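PDB 3L4A: odorant binding protein (AGAP010409-PA) from Anopheles gambiae, which probably binds small odorant molecules as a secreted, soluble carrier. Local coordinates for residues N50-D54 with R99-F104; V7-C11 with C44-L49. All coordinates share one frame. Where two conformers were deposited one is given. Residues are numbered along the deposited sequence.

Interaction 1: N50-D54 with R99-F104; sequences NLYDD and RAYSAF
Segment N50-D54 leaves helix 36-48 through a Schellman motif, N50 taking positive phi (52°), then extends at Y52 and D53 beside helical R99-F104; the nearest CA atoms, of D54 and A100, are 7.2 Å apart. R99 (t, t, then m at chi3) reaches out to the D54 end, its NH1 giving a weak hydrogen bond to D54 O (3.1 Å); its NH2 bonds to I93 O, while the D54 carboxylate pairs with R43. A100 sets its CB over one face of the Y52 ring (chi1 t), 3.9 Å from the centroid, in a CH-pi contact; Y52 OH lies 3.5 Å from A100 CA and 3.6 Å from R99 CD. A103 CB touches Y52 CE1 at 3.8 Å. F104 (chi1 -83°) brings CE2 to 3.5 Å from Y52 CB and CZ to 4.0 Å from L51 CB, its ring oblique to that of Y52 (centroids 5.6 Å, planes at 44°). A strand tyrosine thus packs on the A100, A103 and F104 side of helix 96-105 in the mainly helical PBP/GOBP fold.

Interaction 2: V7-C11 with C44-L49; sequences VIESC and CIGLEL
Helical segments V7-C11 and C44-L49 (L49 just past the helix) meet with their short axes 9.7 Å apart at closest and their N-to-C directions at 124°, so they run obliquely antiparallel. The backbones come nearest at C11 and C44, whose CA atoms are 5.8 Å apart, and there a disulfide bridges the gap: SG of C11 to SG of C44 is 2.0 Å, with chi3 -84°, C11 in the m rotamer and C44 in t. One turn back from C11, V7 (chi1 t) forms a bump. Its CG1 settles against I45 CD1 (3.2 Å) and E48 CB (3.7 Å), while CG2 meets L49 CD2 at 3.9 Å, so the valine fits a shallow hollow lined by I45, E48 and L49. I45, m at both chi1 and chi2, points its CB sideways, but its CD1 sits in the notch beside V7 CG1 and C11 SG, 3.5 Å from the sulfur and 4.1 Å from I8 CA. E48 CG lies 3.9 Å from C11 SG at the exposed margin. F41, on the same helix as C44, also touches I8 and C11. The C11-C44 bridge is one of the three disulfides of the classic six-cysteine insect odorant-binding protein fold.

Helix 36-48 joins the two contacts. Interaction 2 ties its C-terminal half to helix 5-14 near the surface; the chain then turns into strand 52-53, where interaction 1 packs the departing segment on helix 96-105 closer to the middle of the protein. They follow in series along the chain, their centres 12 Å apart, and touch directly: L51 N probably hydrogen-bonds to G46 O at 2.8 Å, and L47 CD2 packs on Y52 O at 3.4 Å. The N-terminal and late helices are therefore connected through one central helix, which the C40-C97 disulfide also links to helix 96-105, making a compact, cross-braced bundle.

Interaction 1: N50-D54 with R99-F104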
ATOM      1  N   ASN A  50      -8.488  -3.752  -1.354  1.00 10.17           N
ATOM      2  CA  ASN A  50      -8.104  -5.137  -1.071  0.51 12.33           C
ATOM      3  C   ASN A  50      -6.713  -5.493  -1.573  1.00 11.87           C
ATOM      4  O   ASN A  50      -6.451  -6.597  -2.052  1.00 12.75           O
ATOM      5  CB  ASN A  50      -9.151  -6.155  -1.527  0.51 12.93           C
ATOM      6  CG  ASN A  50      -9.194  -7.363  -0.617  0.51 15.53           C
ATOM      7  OD1 ASN A  50      -8.636  -7.332   0.485  0.51 12.34           O
ATOM      8  ND2 ASN A  50      -9.851  -8.430  -1.059  0.51 18.26           N
ATOM      9  N   LEU A  51      -5.811  -4.532  -1.411  1.00  8.68           N
ATOM     10  CA  LEU A  51      -4.390  -4.705  -1.709  1.00  8.05           C
ATOM     11  C   LEU A  51      -3.638  -5.156  -0.470  1.00  9.98           C
ATOM     12  O   LEU A  51      -2.469  -5.535  -0.549  1.00  9.81           O
ATOM     13  CB  LEU A  51      -3.789  -3.372  -2.148  1.00  8.09           C
ATOM     14  CG  LEU A  51      -4.363  -2.735  -3.400  1.00  9.30           C
ATOM     15  CD1 LEU A  51      -3.823  -1.325  -3.580  1.00 12.03           C
ATOM     16  CD2 LEU A  51      -4.037  -3.596  -4.614  1.00 12.62           C
ATOM     17  N   TYR A  52      -4.305  -5.092   0.672  1.00  8.62           N
ATOM     18  CA  TYR A  52      -3.643  -5.233   1.958  1.00  9.60           C
ATOM     19  C   TYR A  52      -4.631  -5.688   3.005  1.00 10.00           C
ATOM     20  O   TYR A  52      -5.835  -5.425   2.918  1.00 12.44           O
ATOM     21  CB  TYR A  52      -3.020  -3.892   2.401  1.00  9.19           C
ATOM     22  CG  TYR A  52      -2.331  -3.975   3.747  1.00  7.24           C
ATOM     23  CD1 TYR A  52      -1.019  -4.416   3.847  1.00 10.48           C
ATOM     24  CD2 TYR A  52      -2.993  -3.619   4.926  1.00  8.25           C
ATOM     25  CE1 TYR A  52      -0.388  -4.519   5.074  1.00  9.77           C
ATOM     26  CE2 TYR A  52      -2.359  -3.713   6.164  1.00  9.33           C
ATOM     27  CZ  TYR A  52      -1.051  -4.161   6.228  1.00  9.04           C
ATOM     28  OH  TYR A  52      -0.393  -4.267   7.431  1.00 10.12           O
ATOM     29  N   ASP A  53      -4.087  -6.344   4.018  1.00 10.89           N
ATOM     30  CA  ASP A  53      -4.860  -6.892   5.098  1.00  9.97           C
ATOM     31  C   ASP A  53      -4.003  -6.865   6.364  1.00 10.74           C
ATOM     32  O   ASP A  53      -2.829  -7.204   6.305  1.00 11.39           O
ATOM     33  CB  ASP A  53      -5.208  -8.333   4.721  1.00 16.18           C
ATOM     34  CG  ASP A  53      -6.161  -8.954   5.680  1.00 12.65           C
ATOM     35  OD1 ASP A  53      -7.368  -8.936   5.375  1.00 20.53           O
ATOM     36  OD2 ASP A  53      -5.711  -9.414   6.756  1.00  9.29           O
ATOM     37  N   ASP A  54      -4.573  -6.460   7.497  1.00 11.36           N
ATOM     38  CA  ASP A  54      -3.796  -6.344   8.731  1.00 12.08           C
ATOM     39  C   ASP A  54      -3.176  -7.673   9.131  1.00 14.33           C
ATOM     40  O   ASP A  54      -2.084  -7.710   9.700  1.00 14.18           O
ATOM     41  CB  ASP A  54      -4.659  -5.819   9.882  1.00 13.67           C
ATOM     42  CG  ASP A  54      -5.128  -4.401   9.657  1.00 18.34           C
ATOM     43  OD1 ASP A  54      -4.299  -3.552   9.270  1.00 12.42           O
ATOM     44  OD2 ASP A  54      -6.327  -4.132   9.867  1.00 21.51           O
ATOM     45  N   ARG A  99       2.369  -0.395  10.481  1.00  8.96           N
ATOM     46  CA  ARG A  99       2.604  -1.689   9.855  1.00  7.83           C
ATOM     47  C   ARG A  99       2.261  -1.666   8.363  1.00  9.67           C
ATOM     48  O   ARG A  99       3.051  -2.129   7.530  1.00  9.46           O
ATOM     49  CB  ARG A  99       1.814  -2.785  10.571  1.00 11.27           C
ATOM     50  CG  ARG A  99       2.138  -4.188  10.095  1.00 10.13           C
ATOM     51  CD  ARG A  99       1.122  -5.188  10.601  1.00 12.13           C
ATOM     52  NE  ARG A  99       1.159  -5.277  12.055  1.00 11.71           N
ATOM     53  CZ  ARG A  99       0.255  -5.922  12.782  1.00 20.59           C
ATOM     54  NH1 ARG A  99      -0.762  -6.532  12.186  1.00 18.51           N
ATOM     55  NH2 ARG A  99       0.366  -5.948  14.104  1.00 18.85           N
ATOM     56  N   ALA A 100       1.085  -1.139   8.025  1.00  7.32           N
ATOM     57  CA  ALA A 100       0.670  -1.078   6.629  1.00  8.66           C
ATOM     58  C   ALA A 100       1.609  -0.187   5.831  1.00  8.94           C
ATOM     59  O   ALA A 100       1.983  -0.516   4.709  1.00  7.94           O
ATOM     60  CB  ALA A 100      -0.773  -0.574   6.507  1.00  9.67           C
ATOM     61  N   TYR A 101       1.987   0.954   6.402  1.00  7.89           N
ATOM     62  CA  TYR A 101       2.869   1.868   5.695  1.00  7.12           C
ATOM     63  C   TYR A 101       4.230   1.219   5.429  1.00  8.82           C
ATOM     64  O   TYR A 101       4.758   1.295   4.312  1.00  8.36           O
ATOM     65  CB  TYR A 101       3.026   3.160   6.494  1.00  9.02           C
ATOM     66  CG  TYR A 101       3.794   4.239   5.768  1.00  8.21           C
ATOM     67  CD1 TYR A 101       5.151   4.422   5.998  1.00 10.50           C
ATOM     68  CD2 TYR A 101       3.162   5.088   4.868  1.00 10.09           C
ATOM     69  CE1 TYR A 101       5.858   5.412   5.333  1.00 14.33           C
ATOM     70  CE2 TYR A 101       3.864   6.083   4.194  1.00 11.57           C
ATOM     71  CZ  TYR A 101       5.211   6.235   4.438  1.00 13.17           C
ATOM     72  OH  TYR A 101       5.927   7.215   3.786  1.00 16.02           O
ATOM     73  N   SER A 102       4.783   0.572   6.454  1.00  8.43           N
ATOM     74  CA  SER A 102       6.041  -0.147   6.305  1.00  8.11           C
ATOM     75  C   SER A 102       5.935  -1.215   5.224  1.00  8.40           C
ATOM     76  O   SER A 102       6.825  -1.357   4.388  1.00  9.10           O
ATOM     77  CB  SER A 102       6.472  -0.786   7.623  0.76  9.39           C
ATOM     78  OG  SER A 102       7.734  -1.415   7.471  0.76 13.38           O
ATOM     79  N   ALA A 103       4.836  -1.963   5.230  1.00  8.13           N
ATOM     80  CA  ALA A 103       4.631  -3.002   4.230  1.00  7.29           C
ATOM     81  C   ALA A 103       4.680  -2.411   2.830  1.00  8.97           C
ATOM     82  O   ALA A 103       5.394  -2.913   1.955  1.00 10.27           O
ATOM     83  CB  ALA A 103       3.299  -3.706   4.470  1.00  9.39           C
ATOM     84  N   PHE A 104       3.932  -1.335   2.613  1.00  7.85           N
ATOM     85  CA  PHE A 104       3.864  -0.752   1.283  1.00 11.39           C
ATOM     86  C   PHE A 104       5.176  -0.119   0.813  1.00 11.30           C
ATOM     87  O   PHE A 104       5.399   0.028  -0.386  1.00 10.59           O
ATOM     88  CB  PHE A 104       2.688   0.216   1.164  1.00 13.52           C
ATOM     89  CG  PHE A 104       1.379  -0.471   0.862  1.00 10.68           C
ATOM     90  CD1 PHE A 104       1.119  -0.959  -0.411  1.00 14.20           C
ATOM     91  CD2 PHE A 104       0.418  -0.640   1.852  1.00 11.91           C
ATOM     92  CE1 PHE A 104      -0.078  -1.598  -0.699  1.00 13.25           C
ATOM     93  CE2 PHE A 104      -0.786  -1.271   1.570  1.00 15.86           C
ATOM     94  CZ  PHE A 104      -1.032  -1.749   0.289  1.00 14.36           C
TER

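Interaction 2: V7-C11 with C44-L49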
ATOM      1  N   VAL A   7     -12.173   6.223  -3.378  1.00 20.38           N
ATOM      2  CA  VAL A   7     -11.467   5.662  -2.231  1.00 12.77           C
ATOM      3  C   VAL A   7     -10.599   6.706  -1.523  1.00 15.82           C
ATOM      4  O   VAL A   7     -10.501   6.703  -0.298  1.00 13.43           O
ATOM      5  CB  VAL A   7     -10.642   4.422  -2.641  1.00 18.20           C
ATOM      6  CG1 VAL A   7      -9.751   3.974  -1.512  1.00 20.73           C
ATOM      7  CG2 VAL A   7     -11.565   3.291  -3.054  1.00 22.95           C
ATOM      8  N   ILE A   8      -9.998   7.619  -2.281  1.00 15.21           N
ATOM      9  CA  ILE A   8      -9.221   8.694  -1.669  1.00 16.63           C
ATOM     10  C   ILE A   8     -10.113   9.574  -0.788  1.00 17.27           C
ATOM     11  O   ILE A   8      -9.773   9.897   0.359  1.00 12.56           O
ATOM     12  CB  ILE A   8      -8.500   9.558  -2.724  1.00 15.81           C
ATOM     13  CG1 ILE A   8      -7.312   8.791  -3.310  1.00 20.77           C
ATOM     14  CG2 ILE A   8      -8.031  10.864  -2.104  1.00 19.10           C
ATOM     15  CD1 ILE A   8      -6.657   9.492  -4.484  1.00 28.96           C
ATOM     16  N   GLU A   9     -11.273   9.951  -1.315  1.00 15.43           N
ATOM     17  CA  GLU A   9     -12.183  10.786  -0.550  1.00 13.81           C
ATOM     18  C   GLU A   9     -12.707  10.063   0.692  1.00 12.31           C
ATOM     19  O   GLU A   9     -12.717  10.619   1.785  1.00 12.65           O
ATOM     20  CB  GLU A   9     -13.342  11.260  -1.431  1.00 15.84           C
ATOM     21  CG  GLU A   9     -12.882  11.928  -2.729  1.00 15.53           C
ATOM     22  CD  GLU A   9     -12.031  13.149  -2.475  1.00 22.27           C
ATOM     23  OE1 GLU A   9     -11.072  13.379  -3.240  1.00 43.16           O
ATOM     24  OE2 GLU A   9     -12.314  13.872  -1.501  1.00 20.14           O
ATOM     25  N   SER A  10     -13.130   8.809   0.530  1.00  9.61           N
ATOM     26  CA  SER A  10     -13.658   8.061   1.664  1.00  9.06           C
ATOM     27  C   SER A  10     -12.590   7.827   2.728  1.00  8.26           C
ATOM     28  O   SER A  10     -12.853   7.947   3.918  1.00  8.52           O
ATOM     29  CB  SER A  10     -14.265   6.742   1.196  0.81  9.75           C
ATOM     30  OG  SER A  10     -15.381   7.003   0.360  0.81 10.50           O
ATOM     31  N   CYS A  11     -11.382   7.491   2.297  1.00 10.18           N
ATOM     32  CA  CYS A  11     -10.306   7.285   3.260  1.00  9.43           C
ATOM     33  C   CYS A  11      -9.893   8.584   3.960  1.00 11.07           C
ATOM     34  O   CYS A  11      -9.496   8.569   5.121  1.00 11.31           O
ATOM     35  CB  CYS A  11      -9.115   6.579   2.620  1.00 10.18           C
ATOM     36  SG  CYS A  11      -9.389   4.797   2.441  1.00 10.62           S
ATOM     37  N   CYS A  44      -5.768   2.573   4.976  1.00  7.49           N
ATOM     38  CA  CYS A  44      -7.153   2.644   4.537  1.00  6.76           C
ATOM     39  C   CYS A  44      -7.287   2.328   3.051  1.00  7.87           C
ATOM     40  O   CYS A  44      -8.150   1.553   2.649  1.00  8.24           O
ATOM     41  CB  CYS A  44      -7.723   4.032   4.844  1.00  6.92           C
ATOM     42  SG  CYS A  44      -9.462   4.227   4.394  1.00 10.41           S
ATOM     43  N   ILE A  45      -6.439   2.940   2.227  1.00  9.63           N
ATOM     44  CA  ILE A  45      -6.502   2.711   0.782  1.00  7.88           C
ATOM     45  C   ILE A  45      -6.213   1.241   0.468  1.00  9.11           C
ATOM     46  O   ILE A  45      -6.883   0.616  -0.361  1.00  9.48           O
ATOM     47  CB  ILE A  45      -5.497   3.600   0.022  1.00 12.17           C
ATOM     48  CG1 ILE A  45      -5.840   5.086   0.198  1.00 15.44           C
ATOM     49  CG2 ILE A  45      -5.448   3.204  -1.449  1.00 21.96           C
ATOM     50  CD1 ILE A  45      -7.213   5.462  -0.245  1.00 19.97           C
ATOM     51  N   GLY A  46      -5.222   0.679   1.146  1.00  8.07           N
ATOM     52  CA  GLY A  46      -4.870  -0.711   0.930  1.00  9.52           C
ATOM     53  C   GLY A  46      -6.008  -1.640   1.300  1.00  9.99           C
ATOM     54  O   GLY A  46      -6.297  -2.598   0.580  1.00 10.38           O
ATOM     55  N   LEU A  47      -6.658  -1.371   2.427  1.00  7.46           N
ATOM     56  CA  LEU A  47      -7.804  -2.181   2.837  1.00  8.88           C
ATOM     57  C   LEU A  47      -8.967  -2.060   1.860  1.00 10.75           C
ATOM     58  O   LEU A  47      -9.557  -3.068   1.472  1.00 12.63           O
ATOM     59  CB  LEU A  47      -8.266  -1.790   4.242  1.00 10.49           C
ATOM     60  CG  LEU A  47      -7.294  -2.108   5.377  1.00 10.80           C
ATOM     61  CD1 LEU A  47      -7.802  -1.519   6.684  1.00 15.70           C
ATOM     62  CD2 LEU A  47      -7.093  -3.624   5.505  1.00 12.72           C
ATOM     63  N   GLU A  48      -9.288  -0.831   1.463  1.00 10.51           N
ATOM     64  CA  GLU A  48     -10.445  -0.570   0.602  1.00 10.25           C
ATOM     65  C   GLU A  48     -10.287  -1.177  -0.782  1.00 13.03           C
ATOM     66  O   GLU A  48     -11.256  -1.664  -1.367  1.00 14.66           O
ATOM     67  CB  GLU A  48     -10.685   0.933   0.473  1.00 13.43           C
ATOM     68  CG  GLU A  48     -11.346   1.543   1.679  1.00 19.71           C
ATOM     69  CD  GLU A  48     -12.738   0.992   1.900  1.00 26.12           C
ATOM     70  OE1 GLU A  48     -13.452   0.753   0.900  1.00 25.16           O
ATOM     71  OE2 GLU A  48     -13.110   0.789   3.071  1.00 40.97           O
ATOM     72  N   LEU A  49      -9.066  -1.140  -1.305  1.00 10.88           N
ATOM     73  CA  LEU A  49      -8.780  -1.702  -2.623  1.00 11.22           C
ATOM     74  C   LEU A  49      -8.423  -3.185  -2.556  1.00 11.13           C
ATOM     75  O   LEU A  49      -8.106  -3.793  -3.574  1.00 14.48           O
ATOM     76  CB  LEU A  49      -7.656  -0.919  -3.312  1.00 11.06           C
ATOM     77  CG  LEU A  49      -7.959   0.554  -3.606  1.00 11.72           C
ATOM     78  CD1 LEU A  49      -6.768   1.253  -4.233  1.00 16.59           C
ATOM     79  CD2 LEU A  49      -9.162   0.638  -4.522  1.00 16.99           C
TER